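Long-range contact in type I polyketide synthase PikAII (Streptomyces venezuelae, PDB 3QP9), which probably epimerises the alpha-substituent of a beta-keto polyketide intermediate, through a ketoreductase-type domain not expected to reduce it: residues A[269-283]-A[309-322]. Residues are numbered along the deposited sequence; the frame is centred on the assembly and turned at random.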
loop_
_atom_site.group_PDB
_atom_site.type_symbol
_atom_site.label_atom_id
_atom_site.label_comp_id
_atom_site.label_asym_id
_atom_site.label_seq_id
_atom_site.Cartn_x
_atom_site.Cartn_y
_atom_site.Cartn_z
ATOM N N ARG A 269 24.305 7.493 -9.368
ATOM C CA ARG A 269 25.006 8.104 -10.508
ATOM C C ARG A 269 24.333 9.411 -10.884
ATOM O O ARG A 269 24.993 10.413 -11.127
ATOM C CB ARG A 269 25.062 7.246 -11.776
ATOM C CG ARG A 269 25.760 5.927 -11.600
ATOM C CD ARG A 269 25.832 5.178 -12.934
ATOM N NE ARG A 269 26.762 4.098 -12.731
ATOM C CZ ARG A 269 26.449 2.820 -12.562
ATOM N NH1 ARG A 269 27.441 1.997 -12.389
ATOM N NH2 ARG A 269 25.190 2.399 -12.575
ATOM N N ARG A 270 23.012 9.383 -10.932
ATOM C CA ARG A 270 22.281 10.603 -11.272
ATOM C C ARG A 270 22.504 11.677 -10.262
ATOM O O ARG A 270 22.633 12.872 -10.631
ATOM C CB ARG A 270 20.773 10.328 -11.465
ATOM C CG ARG A 270 19.907 11.518 -11.694
ATOM C CD ARG A 270 20.216 12.216 -13.027
ATOM N NE ARG A 270 19.782 11.380 -14.136
ATOM C CZ ARG A 270 18.564 11.444 -14.709
ATOM N NH1 ARG A 270 18.304 10.626 -15.711
ATOM N NH2 ARG A 270 17.667 12.345 -14.336
ATOM N N LEU A 271 22.463 11.347 -8.964
ATOM C CA LEU A 271 22.687 12.410 -7.946
ATOM C C LEU A 271 24.077 13.024 -8.094
ATOM O O LEU A 271 24.281 14.251 -8.098
ATOM C CB LEU A 271 22.528 11.764 -6.554
ATOM C CG LEU A 271 21.072 11.462 -6.155
ATOM C CD1 LEU A 271 20.945 10.448 -5.061
ATOM C CD2 LEU A 271 20.556 12.785 -5.640
ATOM N N ALA A 272 25.049 12.191 -8.343
ATOM C CA ALA A 272 26.417 12.745 -8.559
ATOM C C ALA A 272 26.456 13.643 -9.781
ATOM O O ALA A 272 26.983 14.787 -9.722
ATOM C CB ALA A 272 27.348 11.630 -8.763
ATOM N N ARG A 273 25.889 13.153 -10.868
ATOM C CA ARG A 273 25.859 13.963 -12.066
ATOM C C ARG A 273 25.194 15.321 -11.827
ATOM O O ARG A 273 25.642 16.326 -12.337
ATOM C CB ARG A 273 25.305 13.241 -13.314
ATOM C CG ARG A 273 26.319 12.188 -13.914
ATOM C CD ARG A 273 25.888 11.598 -15.309
ATOM N NE ARG A 273 26.860 10.573 -15.733
ATOM C CZ ARG A 273 26.617 9.259 -15.680
ATOM N NH1 ARG A 273 27.564 8.414 -16.079
ATOM N NH2 ARG A 273 25.412 8.793 -15.276
ATOM N N ASP A 274 24.121 15.342 -11.055
ATOM C CA ASP A 274 23.328 16.524 -10.872
ATOM C C ASP A 274 23.972 17.492 -9.886
ATOM O O ASP A 274 23.558 18.631 -9.728
ATOM C CB ASP A 274 21.935 16.113 -10.339
ATOM C CG ASP A 274 21.010 15.554 -11.444
ATOM O OD1 ASP A 274 21.327 15.653 -12.663
ATOM O OD2 ASP A 274 19.955 15.014 -11.082
ATOM N N GLY A 275 24.991 17.037 -9.170
ATOM C CA GLY A 275 25.766 17.997 -8.334
ATOM C C GLY A 275 25.844 17.576 -6.872
ATOM O O GLY A 275 26.345 18.323 -6.097
ATOM N N ALA A 276 25.350 16.375 -6.485
ATOM C CA ALA A 276 25.393 16.017 -5.055
ATOM C C ALA A 276 26.867 15.736 -4.674
ATOM O O ALA A 276 27.529 14.958 -5.308
ATOM C CB ALA A 276 24.518 14.793 -4.737
ATOM N N GLY A 277 27.350 16.387 -3.646
ATOM C CA GLY A 277 28.738 16.217 -3.212
ATOM C C GLY A 277 29.032 14.999 -2.299
ATOM O O GLY A 277 30.173 14.654 -2.135
ATOM N N HIS A 278 28.031 14.397 -1.660
ATOM C CA HIS A 278 28.274 13.392 -0.603
ATOM C C HIS A 278 27.208 12.299 -0.597
ATOM O O HIS A 278 26.023 12.578 -0.409
ATOM C CB HIS A 278 28.332 14.023 0.759
ATOM C CG HIS A 278 29.325 15.130 0.850
ATOM N ND1 HIS A 278 29.033 16.449 0.519
ATOM C CD2 HIS A 278 30.613 15.114 1.231
ATOM C CE1 HIS A 278 30.115 17.185 0.643
ATOM N NE2 HIS A 278 31.091 16.399 1.070
ATOM N N LEU A 279 27.622 11.065 -0.799
ATOM C CA LEU A 279 26.690 9.983 -0.932
ATOM C C LEU A 279 26.997 8.888 0.103
ATOM O O LEU A 279 28.144 8.538 0.351
ATOM C CB LEU A 279 26.735 9.383 -2.356
ATOM C CG LEU A 279 26.106 10.290 -3.423
ATOM C CD1 LEU A 279 26.389 9.764 -4.887
ATOM C CD2 LEU A 279 24.570 10.450 -3.139
ATOM N N LEU A 280 25.939 8.350 0.701
ATOM C CA LEU A 280 26.111 7.268 1.622
ATOM C C LEU A 280 25.335 6.127 0.992
ATOM O O LEU A 280 24.173 6.275 0.725
ATOM C CB LEU A 280 25.533 7.635 3.008
ATOM C CG LEU A 280 25.547 6.420 3.983
ATOM C CD1 LEU A 280 26.974 5.871 4.133
ATOM C CD2 LEU A 280 25.062 6.942 5.269
ATOM N N LEU A 281 25.986 5.014 0.735
ATOM C CA LEU A 281 25.389 3.948 -0.044
ATOM C C LEU A 281 25.240 2.761 0.895
ATOM O O LEU A 281 26.243 2.268 1.406
ATOM C CB LEU A 281 26.309 3.525 -1.209
ATOM C CG LEU A 281 26.675 4.643 -2.183
ATOM C CD1 LEU A 281 27.477 4.046 -3.225
ATOM C CD2 LEU A 281 25.412 5.265 -2.781
ATOM N N HIS A 282 24.004 2.285 1.095
ATOM C CA HIS A 282 23.756 1.108 1.961
ATOM C C HIS A 282 23.527 -0.080 1.049
ATOM O O HIS A 282 22.897 0.077 -0.043
ATOM C CB HIS A 282 22.552 1.341 2.870
ATOM C CG HIS A 282 21.895 0.079 3.301
ATOM N ND1 HIS A 282 21.098 -0.665 2.451
ATOM C CD2 HIS A 282 22.026 -0.640 4.433
ATOM C CE1 HIS A 282 20.704 -1.759 3.080
ATOM N NE2 HIS A 282 21.252 -1.759 4.288
ATOM N N THR A 283 24.103 -1.225 1.427
ATOM C CA THR A 283 23.807 -2.493 0.766
ATOM C C THR A 283 23.283 -3.533 1.717
ATOM O O THR A 283 23.671 -3.602 2.876
ATOM C CB THR A 283 24.963 -3.149 -0.025
ATOM O OG1 THR A 283 25.977 -3.604 0.886
ATOM C CG2 THR A 283 25.531 -2.156 -1.031
ATOM N N GLU A 309 33.867 5.379 -9.493
ATOM C CA GLU A 309 33.032 5.983 -10.568
ATOM C C GLU A 309 32.336 7.276 -10.077
ATOM O O GLU A 309 32.424 8.343 -10.721
ATOM C CB GLU A 309 32.042 4.971 -11.171
ATOM C CG GLU A 309 31.274 5.558 -12.419
ATOM C CD GLU A 309 30.032 4.745 -12.794
ATOM O OE1 GLU A 309 29.244 5.223 -13.644
ATOM O OE2 GLU A 309 29.844 3.624 -12.262
ATOM N N LEU A 310 31.724 7.213 -8.896
ATOM C CA LEU A 310 31.014 8.352 -8.396
ATOM C C LEU A 310 31.967 9.511 -8.054
ATOM O O LEU A 310 31.577 10.675 -8.148
ATOM C CB LEU A 310 30.210 7.983 -7.174
ATOM C CG LEU A 310 29.085 6.946 -7.464
ATOM C CD1 LEU A 310 28.647 6.388 -6.048
ATOM C CD2 LEU A 310 27.914 7.720 -8.246
ATOM N N ALA A 311 33.198 9.187 -7.620
ATOM C CA ALA A 311 34.240 10.196 -7.383
ATOM C C ALA A 311 34.525 10.928 -8.721
ATOM O O ALA A 311 34.513 12.159 -8.740
ATOM C CB ALA A 311 35.495 9.553 -6.817
ATOM N N ASP A 312 34.731 10.187 -9.818
ATOM C CA ASP A 312 34.859 10.835 -11.160
ATOM C C ASP A 312 33.688 11.749 -11.544
ATOM O O ASP A 312 33.862 12.772 -12.274
ATOM C CB ASP A 312 35.083 9.817 -12.259
ATOM C CG ASP A 312 36.518 9.257 -12.252
ATOM O OD1 ASP A 312 37.374 9.968 -11.729
ATOM O OD2 ASP A 312 36.763 8.139 -12.796
ATOM N N LEU A 313 32.489 11.346 -11.078
ATOM C CA LEU A 313 31.246 12.082 -11.404
ATOM C C LEU A 313 31.057 13.245 -10.469
ATOM O O LEU A 313 30.152 14.091 -10.663
ATOM C CB LEU A 313 30.037 11.109 -11.321
ATOM C CG LEU A 313 30.005 10.073 -12.422
ATOM C CD1 LEU A 313 28.848 9.002 -12.142
ATOM C CD2 LEU A 313 29.894 10.805 -13.810
ATOM N N GLY A 314 31.859 13.278 -9.401
ATOM C CA GLY A 314 31.870 14.458 -8.548
ATOM C C GLY A 314 31.491 14.241 -7.072
ATOM O O GLY A 314 31.352 15.210 -6.309
ATOM N N ALA A 315 31.155 13.028 -6.688
ATOM C CA ALA A 315 30.702 12.855 -5.270
ATOM C C ALA A 315 31.651 12.006 -4.474
ATOM O O ALA A 315 32.162 11.048 -5.001
ATOM C CB ALA A 315 29.324 12.186 -5.206
ATOM N N THR A 316 31.780 12.257 -3.182
ATOM C CA THR A 316 32.504 11.277 -2.393
ATOM C C THR A 316 31.450 10.420 -1.755
ATOM O O THR A 316 30.491 10.934 -1.202
ATOM C CB THR A 316 33.645 11.815 -1.506
ATOM O OG1 THR A 316 33.621 11.339 -0.139
ATOM C CG2 THR A 316 33.895 13.246 -1.676
ATOM N N ALA A 317 31.578 9.136 -2.029
ATOM C CA ALA A 317 30.621 8.129 -1.596
ATOM C C ALA A 317 31.364 7.140 -0.678
ATOM O O ALA A 317 32.530 6.795 -0.884
ATOM C CB ALA A 317 30.016 7.384 -2.736
ATOM N N THR A 318 30.646 6.705 0.324
ATOM C CA THR A 318 31.112 5.668 1.180
ATOM C C THR A 318 30.049 4.566 1.208
ATOM O O THR A 318 28.885 4.812 0.885
ATOM C CB THR A 318 31.397 6.362 2.467
ATOM O OG1 THR A 318 32.770 6.185 2.826
ATOM C CG2 THR A 318 30.421 6.160 3.572
ATOM N N VAL A 319 30.456 3.338 1.532
ATOM C CA VAL A 319 29.534 2.199 1.424
ATOM C C VAL A 319 29.421 1.565 2.793
ATOM O O VAL A 319 30.453 1.331 3.404
ATOM C CB VAL A 319 30.030 1.125 0.454
ATOM C CG1 VAL A 319 29.109 -0.089 0.491
ATOM C CG2 VAL A 319 30.155 1.670 -0.951
ATOM N N VAL A 320 28.184 1.315 3.266
ATOM C CA VAL A 320 27.950 0.669 4.556
ATOM C C VAL A 320 26.991 -0.550 4.378
ATOM O O VAL A 320 26.152 -0.582 3.473
ATOM C CB VAL A 320 27.383 1.655 5.624
ATOM C CG1 VAL A 320 27.003 0.872 6.874
ATOM C CG2 VAL A 320 28.410 2.695 6.027
ATOM N N THR A 321 27.138 -1.562 5.222
ATOM C CA THR A 321 26.331 -2.759 5.087
ATOM C C THR A 321 25.726 -3.157 6.415
ATOM O O THR A 321 26.434 -3.391 7.378
ATOM C CB THR A 321 27.189 -3.927 4.533
ATOM O OG1 THR A 321 27.861 -3.472 3.352
ATOM C CG2 THR A 321 26.313 -5.136 4.190
ATOM N N CYS A 322 24.405 -3.280 6.453
ATOM C CA CYS A 322 23.676 -3.728 7.662
ATOM C C CYS A 322 22.197 -3.915 7.339
ATOM O O CYS A 322 21.730 -3.511 6.254
ATOM C CB CYS A 322 23.818 -2.761 8.811
ATOM S SG CYS A 322 23.049 -1.190 8.380
#
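Leu-281 and Leu-310 meet tip to tip, CD1 to CD1 at 3.9 Å, beneath two neighbouring helices whose axes run 23° apart. This is the tight part: Leu-310 CD2 lies 3.7 Å from Arg-269 CA, and Ala-272 CB sits 3.7 Å from Leu-313 CB, the axes of the short helical segments approaching to 9.0 Å. Leu-279 CD1 rests 3.8 Å from Ala-315 CB, and strands 278-283 and 316-321 pair in parallel through six backbone hydrogen bonds from Thr-316 N to Thr-283 N. On the other face of the strands, Leu-280 CD1 touches Thr-318 and Val-320, which form the more open side. His-282 is buried; its CG, anti to the backbone N (chi1 155°), brings the ring edge to Cys-322 O, and NE2 donates to it at 2.7 Å. The solvent side is polar: Arg-269 grips Glu-309 side-on, NE to OE1 and NH1 to OE2 both 2.9 Å, guanidinium and carboxylate planes 35° apart, while its NH2 bridges to Glu-266. Leu-313 CD1 lies over one face of the Arg-273 guanidinium. In this Rossmann-type fold strand 316-321 is outermost within the chain; apolar packing and backbone bonds join it inward, and one bidentate salt bridge links the helices on the solvent side.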